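Local coordinates for protein possible phosphoglycerate mutase GPM2 (Mycobacterium tuberculosis, PDB 2A6P) that hydrolyses a broad range of phosphate monoesters, serving as an acid phosphatase and as a fructose-1,6-bisphosphatase that can maintain gluconeogenesis, at residues L87-L99 with W111-V124. Numbering follows the deposited sequence.
Sequences LLAEWDYGSYEGL and WLVWTHGCPAGESV
G94 and G121 bring the two loops within 3.8 Å, CA to CA, and on one side of this crossing E122 N bonds to D92 O, while on the other S95 N reaches P119 O at 2.7 Å. Both glycines suit their place, since a CB on either would run into the opposing backbone. P119 and A120 form the corner of a type II turn, C118 to G121, which turns P119 O toward S95; proline's fixed phi suits the first corner, while A120 takes the second with positive phi (78°), more often a glycine's place. The hydroxyl of S95 adds a second bond to P119 O from above its carbonyl plane. D92 closes an Asx turn onto G94 N, and its own N-H is taken by the anti lone pair of E122 OE2 (2.9 Å). The other carboxylate oxygen of E122 is salt-bridged to R130 of helix 124-141, so one acid ties loop to helix.

W91 is the main apolar wedge. With CG anti to the backbone N (chi1 -162°), its indole reaches in among residues 113-124. V113 CG2 lies over one face, and the six-membered ring turns its edge to the face of W114, planes 88° apart. NE1 donates almost straight, in the ring plane, to E122 O (2.9 Å), which C118 N reaches from the opposite face. C118, small and polarisable, sets its sulfur beside the edge of Y93, with a looser, oblique contact to W91. Farther along, P119 CD sits over the Y96 ring, whose edge meets the face of W111.

E90, proton donor or acceptor by similarity, lies beside H152, its carboxylate bonded to H154 N and F155 N. Aromatic packing and E122's shared carbonyl hold W91, while E122's carboxylate and N-H hold D92, which probably helps fix the course of the loop carrying E90.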
ATOM      1  N   LEU A  87     -20.546  -5.714  10.769  1.00 17.42           N
ATOM      2  CA  LEU A  87     -19.598  -4.623  10.970  1.00 17.80           C
ATOM      3  C   LEU A  87     -18.639  -4.525   9.772  1.00 17.79           C
ATOM      4  O   LEU A  87     -18.158  -3.438   9.425  1.00 17.05           O
ATOM      5  CB  LEU A  87     -18.785  -4.850  12.252  1.00 18.50           C
ATOM      6  CG  LEU A  87     -17.777  -3.738  12.557  1.00 18.70           C
ATOM      7  CD1 LEU A  87     -18.552  -2.455  12.836  1.00 16.79           C
ATOM      8  CD2 LEU A  87     -16.893  -4.117  13.751  1.00 18.11           C
ATOM      9  N   LEU A  88     -18.364  -5.667   9.148  1.00 17.13           N
ATOM     10  CA  LEU A  88     -17.455  -5.703   8.011  1.00 18.31           C
ATOM     11  C   LEU A  88     -18.184  -5.687   6.665  1.00 17.95           C
ATOM     12  O   LEU A  88     -17.562  -5.899   5.620  1.00 17.67           O
ATOM     13  CB  LEU A  88     -16.564  -6.952   8.083  1.00 17.49           C
ATOM     14  CG  LEU A  88     -15.701  -7.196   9.328  1.00 20.25           C
ATOM     15  CD1 LEU A  88     -14.718  -8.335   9.045  1.00 19.23           C
ATOM     16  CD2 LEU A  88     -14.933  -5.943   9.697  1.00 20.54           C
ATOM     17  N   ALA A  89     -19.492  -5.437   6.688  1.00 16.16           N
ATOM     18  CA  ALA A  89     -20.287  -5.419   5.463  1.00 16.84           C
ATOM     19  C   ALA A  89     -19.835  -4.307   4.518  1.00 17.50           C
ATOM     20  O   ALA A  89     -19.264  -3.303   4.948  1.00 16.37           O
ATOM     21  CB  ALA A  89     -21.770  -5.255   5.807  1.00 16.53           C
ATOM     22  N   GLU A  90     -20.070  -4.483   3.221  1.00 17.89           N
ATOM     23  CA  GLU A  90     -19.666  -3.452   2.274  1.00 17.52           C
ATOM     24  C   GLU A  90     -20.475  -2.186   2.501  1.00 17.47           C
ATOM     25  O   GLU A  90     -21.477  -2.198   3.213  1.00 17.78           O
ATOM     26  CB  GLU A  90     -19.866  -3.926   0.829  1.00 19.40           C
ATOM     27  CG  GLU A  90     -19.471  -2.897  -0.232  1.00 16.53           C
ATOM     28  CD  GLU A  90     -18.043  -2.390  -0.066  1.00 18.87           C
ATOM     29  OE1 GLU A  90     -17.744  -1.694   0.933  1.00 17.05           O
ATOM     30  OE2 GLU A  90     -17.214  -2.699  -0.943  1.00 17.76           O
ATOM     31  N   TRP A  91     -20.017  -1.095   1.902  1.00 16.03           N
ATOM     32  CA  TRP A  91     -20.697   0.189   1.989  1.00 16.48           C
ATOM     33  C   TRP A  91     -22.116  -0.036   1.469  1.00 14.85           C
ATOM     34  O   TRP A  91     -22.286  -0.631   0.416  1.00 14.32           O
ATOM     35  CB  TRP A  91     -19.981   1.199   1.078  1.00 16.94           C
ATOM     36  CG  TRP A  91     -20.274   2.642   1.353  1.00 17.58           C
ATOM     37  CD1 TRP A  91     -21.502   3.229   1.464  1.00 16.61           C
ATOM     38  CD2 TRP A  91     -19.306   3.695   1.530  1.00 18.65           C
ATOM     39  NE1 TRP A  91     -21.361   4.576   1.702  1.00 17.46           N
ATOM     40  CE2 TRP A  91     -20.027   4.890   1.747  1.00 17.95           C
ATOM     41  CE3 TRP A  91     -17.901   3.740   1.526  1.00 18.90           C
ATOM     42  CZ2 TRP A  91     -19.389   6.126   1.961  1.00 18.48           C
ATOM     43  CZ3 TRP A  91     -17.263   4.973   1.740  1.00 18.26           C
ATOM     44  CH2 TRP A  91     -18.012   6.146   1.954  1.00 20.07           C
ATOM     45  N   ASP A  92     -23.128   0.409   2.209  1.00 17.13           N
ATOM     46  CA  ASP A  92     -24.522   0.274   1.764  1.00 17.57           C
ATOM     47  C   ASP A  92     -24.731   1.272   0.630  1.00 17.96           C
ATOM     48  O   ASP A  92     -24.759   2.477   0.866  1.00 20.91           O
ATOM     49  CB  ASP A  92     -25.482   0.600   2.901  1.00 20.03           C
ATOM     50  CG  ASP A  92     -26.938   0.541   2.469  1.00 21.46           C
ATOM     51  OD1 ASP A  92     -27.207   0.267   1.276  1.00 22.42           O
ATOM     52  OD2 ASP A  92     -27.812   0.777   3.327  1.00 23.00           O
ATOM     53  N   TYR A  93     -24.883   0.779  -0.596  1.00 17.38           N
ATOM     54  CA  TYR A  93     -25.037   1.661  -1.751  1.00 19.49           C
ATOM     55  C   TYR A  93     -26.418   2.233  -2.011  1.00 19.48           C
ATOM     56  O   TYR A  93     -26.591   3.018  -2.938  1.00 19.62           O
ATOM     57  CB  TYR A  93     -24.533   0.957  -3.013  1.00 18.51           C
ATOM     58  CG  TYR A  93     -23.064   0.585  -2.933  1.00 19.79           C
ATOM     59  CD1 TYR A  93     -22.663  -0.749  -2.834  1.00 18.11           C
ATOM     60  CD2 TYR A  93     -22.073   1.575  -2.948  1.00 19.51           C
ATOM     61  CE1 TYR A  93     -21.311  -1.097  -2.756  1.00 17.25           C
ATOM     62  CE2 TYR A  93     -20.719   1.245  -2.868  1.00 18.17           C
ATOM     63  CZ  TYR A  93     -20.343  -0.093  -2.771  1.00 18.82           C
ATOM     64  OH  TYR A  93     -19.007  -0.410  -2.686  1.00 14.61           O
ATOM     65  N   GLY A  94     -27.395   1.857  -1.198  1.00 20.65           N
ATOM     66  CA  GLY A  94     -28.738   2.378  -1.392  1.00 21.55           C
ATOM     67  C   GLY A  94     -29.202   2.432  -2.842  1.00 22.30           C
ATOM     68  O   GLY A  94     -29.204   1.423  -3.541  1.00 22.22           O
ATOM     69  N   SER A  95     -29.570   3.620  -3.303  1.00 22.94           N
ATOM     70  CA  SER A  95     -30.071   3.806  -4.663  1.00 25.47           C
ATOM     71  C   SER A  95     -29.094   3.393  -5.764  1.00 25.67           C
ATOM     72  O   SER A  95     -29.508   3.012  -6.860  1.00 25.51           O
ATOM     73  CB  SER A  95     -30.449   5.280  -4.881  1.00 27.41           C
ATOM     74  OG  SER A  95     -31.260   5.785  -3.831  1.00 32.69           O
ATOM     75  N   TYR A  96     -27.798   3.479  -5.475  1.00 24.97           N
ATOM     76  CA  TYR A  96     -26.772   3.152  -6.458  1.00 24.36           C
ATOM     77  C   TYR A  96     -26.437   1.664  -6.594  1.00 24.16           C
ATOM     78  O   TYR A  96     -25.658   1.263  -7.463  1.00 25.08           O
ATOM     79  CB  TYR A  96     -25.510   3.955  -6.141  1.00 26.16           C
ATOM     80  CG  TYR A  96     -25.657   5.453  -6.336  1.00 26.86           C
ATOM     81  CD1 TYR A  96     -24.649   6.325  -5.926  1.00 26.71           C
ATOM     82  CD2 TYR A  96     -26.784   5.998  -6.951  1.00 28.58           C
ATOM     83  CE1 TYR A  96     -24.753   7.696  -6.117  1.00 26.45           C
ATOM     84  CE2 TYR A  96     -26.901   7.383  -7.149  1.00 27.91           C
ATOM     85  CZ  TYR A  96     -25.878   8.224  -6.729  1.00 27.94           C
ATOM     86  OH  TYR A  96     -25.973   9.589  -6.918  1.00 28.80           O
ATOM     87  N   GLU A  97     -27.021   0.842  -5.740  1.00 24.01           N
ATOM     88  CA  GLU A  97     -26.788  -0.594  -5.808  1.00 24.99           C
ATOM     89  C   GLU A  97     -26.908  -1.061  -7.266  1.00 23.45           C
ATOM     90  O   GLU A  97     -27.877  -0.751  -7.952  1.00 23.37           O
ATOM     91  CB  GLU A  97     -27.829  -1.319  -4.950  1.00 26.38           C
ATOM     92  CG  GLU A  97     -27.699  -2.834  -4.896  1.00 30.29           C
ATOM     93  CD  GLU A  97     -26.565  -3.281  -4.002  1.00 31.31           C
ATOM     94  OE1 GLU A  97     -26.158  -2.475  -3.139  1.00 30.58           O
ATOM     95  OE2 GLU A  97     -26.095  -4.433  -4.148  1.00 33.34           O
ATOM     96  N   GLY A  98     -25.909  -1.785  -7.746  1.00 22.42           N
ATOM     97  CA  GLY A  98     -25.964  -2.284  -9.106  1.00 22.33           C
ATOM     98  C   GLY A  98     -25.391  -1.368 -10.171  1.00 22.59           C
ATOM     99  O   GLY A  98     -25.095  -1.832 -11.265  1.00 22.28           O
ATOM    100  N   LEU A  99     -25.227  -0.080  -9.869  1.00 22.21           N
ATOM    101  CA  LEU A  99     -24.698   0.875 -10.851  1.00 21.30           C
ATOM    102  C   LEU A  99     -23.176   0.919 -10.902  1.00 20.66           C
ATOM    103  O   LEU A  99     -22.500   0.678  -9.902  1.00 20.05           O
ATOM    104  CB  LEU A  99     -25.208   2.297 -10.557  1.00 21.97           C
ATOM    105  CG  LEU A  99     -26.706   2.595 -10.655  1.00 23.21           C
ATOM    106  CD1 LEU A  99     -26.944   4.056 -10.317  1.00 24.96           C
ATOM    107  CD2 LEU A  99     -27.213   2.302 -12.065  1.00 23.67           C
ATOM    108  N   TRP A 111     -18.894  12.345  -8.762  1.00 23.78           N
ATOM    109  CA  TRP A 111     -19.075  11.343  -7.709  1.00 21.78           C
ATOM    110  C   TRP A 111     -17.916  10.394  -7.389  1.00 22.08           C
ATOM    111  O   TRP A 111     -17.254   9.852  -8.278  1.00 19.93           O
ATOM    112  CB  TRP A 111     -20.299  10.480  -8.011  1.00 20.16           C
ATOM    113  CG  TRP A 111     -20.620   9.493  -6.915  1.00 20.65           C
ATOM    114  CD1 TRP A 111     -21.384   9.717  -5.796  1.00 20.94           C
ATOM    115  CD2 TRP A 111     -20.178   8.133  -6.830  1.00 18.56           C
ATOM    116  NE1 TRP A 111     -21.444   8.574  -5.024  1.00 19.83           N
ATOM    117  CE2 TRP A 111     -20.711   7.591  -5.635  1.00 19.29           C
ATOM    118  CE3 TRP A 111     -19.379   7.319  -7.646  1.00 19.81           C
ATOM    119  CZ2 TRP A 111     -20.471   6.268  -5.240  1.00 19.28           C
ATOM    120  CZ3 TRP A 111     -19.141   6.005  -7.253  1.00 19.83           C
ATOM    121  CH2 TRP A 111     -19.686   5.492  -6.059  1.00 20.36           C
ATOM    122  N   LEU A 112     -17.695  10.209  -6.089  1.00 20.75           N
ATOM    123  CA  LEU A 112     -16.711   9.279  -5.536  1.00 19.83           C
ATOM    124  C   LEU A 112     -17.435   8.876  -4.267  1.00 19.33           C
ATOM    125  O   LEU A 112     -17.947   9.737  -3.553  1.00 19.78           O
ATOM    126  CB  LEU A 112     -15.395   9.953  -5.151  1.00 16.60           C
ATOM    127  CG  LEU A 112     -14.304  10.196  -6.195  1.00 17.78           C
ATOM    128  CD1 LEU A 112     -13.123  10.863  -5.494  1.00 13.59           C
ATOM    129  CD2 LEU A 112     -13.866   8.885  -6.869  1.00 14.77           C
ATOM    130  N   VAL A 113     -17.506   7.584  -3.985  1.00 18.97           N
ATOM    131  CA  VAL A 113     -18.208   7.161  -2.790  1.00 18.21           C
ATOM    132  C   VAL A 113     -17.586   7.824  -1.566  1.00 18.85           C
ATOM    133  O   VAL A 113     -18.281   8.169  -0.611  1.00 18.50           O
ATOM    134  CB  VAL A 113     -18.178   5.616  -2.646  1.00 17.67           C
ATOM    135  CG1 VAL A 113     -16.741   5.120  -2.509  1.00 18.07           C
ATOM    136  CG2 VAL A 113     -19.029   5.190  -1.453  1.00 18.60           C
ATOM    137  N   TRP A 114     -16.274   8.032  -1.631  1.00 19.93           N
ATOM    138  CA  TRP A 114     -15.490   8.618  -0.540  1.00 20.92           C
ATOM    139  C   TRP A 114     -15.852  10.030  -0.105  1.00 22.71           C
ATOM    140  O   TRP A 114     -15.651  10.398   1.059  1.00 23.63           O
ATOM    141  CB  TRP A 114     -14.004   8.588  -0.908  1.00 19.86           C
ATOM    142  CG  TRP A 114     -13.598   7.242  -1.315  1.00 17.70           C
ATOM    143  CD1 TRP A 114     -13.415   6.783  -2.590  1.00 16.77           C
ATOM    144  CD2 TRP A 114     -13.440   6.116  -0.449  1.00 17.20           C
ATOM    145  NE1 TRP A 114     -13.158   5.430  -2.567  1.00 16.70           N
ATOM    146  CE2 TRP A 114     -13.169   4.996  -1.266  1.00 17.20           C
ATOM    147  CE3 TRP A 114     -13.504   5.946   0.942  1.00 17.61           C
ATOM    148  CZ2 TRP A 114     -12.967   3.715  -0.735  1.00 17.68           C
ATOM    149  CZ3 TRP A 114     -13.300   4.673   1.470  1.00 20.04           C
ATOM    150  CH2 TRP A 114     -13.037   3.573   0.631  1.00 18.05           C
ATOM    151  N   THR A 115     -16.373  10.821  -1.037  1.00 23.86           N
ATOM    152  CA  THR A 115     -16.742  12.197  -0.742  1.00 23.42           C
ATOM    153  C   THR A 115     -18.263  12.433  -0.762  1.00 25.86           C
ATOM    154  O   THR A 115     -18.775  13.295  -0.035  1.00 26.46           O
ATOM    155  CB  THR A 115     -16.068  13.141  -1.749  1.00 22.81           C
ATOM    156  OG1 THR A 115     -16.396  12.721  -3.080  1.00 22.36           O
ATOM    157  CG2 THR A 115     -14.554  13.107  -1.579  1.00 21.72           C
ATOM    158  N   HIS A 116     -18.987  11.663  -1.574  1.00 26.12           N
ATOM    159  CA  HIS A 116     -20.435  11.843  -1.678  1.00 28.06           C
ATOM    160  C   HIS A 116     -21.302  10.887  -0.865  1.00 28.95           C
ATOM    161  O   HIS A 116     -22.298  11.295  -0.260  1.00 29.04           O
ATOM    162  CB  HIS A 116     -20.878  11.742  -3.137  1.00 27.70           C
ATOM    163  CG  HIS A 116     -20.177  12.688  -4.058  1.00 28.09           C
ATOM    164  ND1 HIS A 116     -20.794  13.241  -5.159  1.00 28.78           N
ATOM    165  CD2 HIS A 116     -18.911  13.166  -4.056  1.00 28.15           C
ATOM    166  CE1 HIS A 116     -19.939  14.023  -5.794  1.00 28.62           C
ATOM    167  NE2 HIS A 116     -18.789  13.995  -5.145  1.00 30.15           N
ATOM    168  N   GLY A 117     -20.938   9.611  -0.854  1.00 28.26           N
ATOM    169  CA  GLY A 117     -21.758   8.655  -0.140  1.00 28.13           C
ATOM    170  C   GLY A 117     -22.825   8.165  -1.111  1.00 27.95           C
ATOM    171  O   GLY A 117     -22.747   8.441  -2.318  1.00 26.40           O
ATOM    172  N   CYS A 118     -23.835   7.463  -0.602  1.00 27.31           N
ATOM    173  CA  CYS A 118     -24.881   6.929  -1.466  1.00 26.64           C
ATOM    174  C   CYS A 118     -26.287   7.313  -1.016  1.00 26.69           C
ATOM    175  O   CYS A 118     -26.630   7.191   0.159  1.00 25.21           O
ATOM    176  CB  CYS A 118     -24.769   5.403  -1.525  1.00 26.24           C
ATOM    177  SG  CYS A 118     -23.120   4.797  -1.959  1.00 26.00           S
ATOM    178  N   PRO A 119     -27.124   7.781  -1.957  1.00 26.78           N
ATOM    179  CA  PRO A 119     -28.495   8.171  -1.619  1.00 26.47           C
ATOM    180  C   PRO A 119     -29.347   6.959  -1.222  1.00 26.03           C
ATOM    181  O   PRO A 119     -29.444   5.976  -1.973  1.00 25.44           O
ATOM    182  CB  PRO A 119     -28.978   8.859  -2.892  1.00 26.46           C
ATOM    183  CG  PRO A 119     -28.200   8.171  -3.972  1.00 26.83           C
ATOM    184  CD  PRO A 119     -26.829   8.059  -3.377  1.00 26.45           C
ATOM    185  N   ALA A 120     -29.946   7.037  -0.029  1.00 25.98           N
ATOM    186  CA  ALA A 120     -30.782   5.970   0.523  1.00 26.02           C
ATOM    187  C   ALA A 120     -29.921   4.837   1.075  1.00 26.27           C
ATOM    188  O   ALA A 120     -30.416   3.728   1.294  1.00 27.37           O
ATOM    189  CB  ALA A 120     -31.742   5.423  -0.548  1.00 25.72           C
ATOM    190  N   GLY A 121     -28.634   5.124   1.281  1.00 25.89           N
ATOM    191  CA  GLY A 121     -27.701   4.144   1.813  1.00 25.19           C
ATOM    192  C   GLY A 121     -26.835   4.769   2.896  1.00 25.45           C
ATOM    193  O   GLY A 121     -27.297   5.653   3.617  1.00 24.51           O
ATOM    194  N   GLU A 122     -25.584   4.326   3.017  1.00 24.07           N
ATOM    195  CA  GLU A 122     -24.689   4.874   4.036  1.00 23.36           C
ATOM    196  C   GLU A 122     -23.991   6.147   3.599  1.00 23.34           C
ATOM    197  O   GLU A 122     -23.571   6.282   2.448  1.00 22.26           O
ATOM    198  CB  GLU A 122     -23.616   3.857   4.448  1.00 22.16           C
ATOM    199  CG  GLU A 122     -24.124   2.706   5.284  1.00 21.18           C
ATOM    200  CD  GLU A 122     -23.012   1.795   5.756  1.00 20.62           C
ATOM    201  OE1 GLU A 122     -22.499   2.010   6.873  1.00 22.26           O
ATOM    202  OE2 GLU A 122     -22.643   0.872   5.005  1.00 20.66           O
ATOM    203  N   SER A 123     -23.882   7.085   4.530  1.00 21.91           N
ATOM    204  CA  SER A 123     -23.207   8.346   4.269  1.00 22.68           C
ATOM    205  C   SER A 123     -21.753   8.137   4.684  1.00 22.51           C
ATOM    206  O   SER A 123     -21.433   7.153   5.357  1.00 22.44           O
ATOM    207  CB  SER A 123     -23.798   9.454   5.123  1.00 21.11           C
ATOM    208  OG  SER A 123     -23.512   9.198   6.482  1.00 23.23           O
ATOM    209  N   VAL A 124     -20.886   9.070   4.295  1.00 21.88           N
ATOM    210  CA  VAL A 124     -19.471   8.982   4.645  1.00 20.98           C
ATOM    211  C   VAL A 124     -19.320   8.887   6.170  1.00 21.26           C
ATOM    212  O   VAL A 124     -18.593   8.030   6.690  1.00 19.98           O
ATOM    213  CB  VAL A 124     -18.696  10.222   4.098  1.00 22.00           C
ATOM    214  CG1 VAL A 124     -17.239  10.178   4.553  1.00 20.31           C
ATOM    215  CG2 VAL A 124     -18.784  10.256   2.571  1.00 19.79           C
TER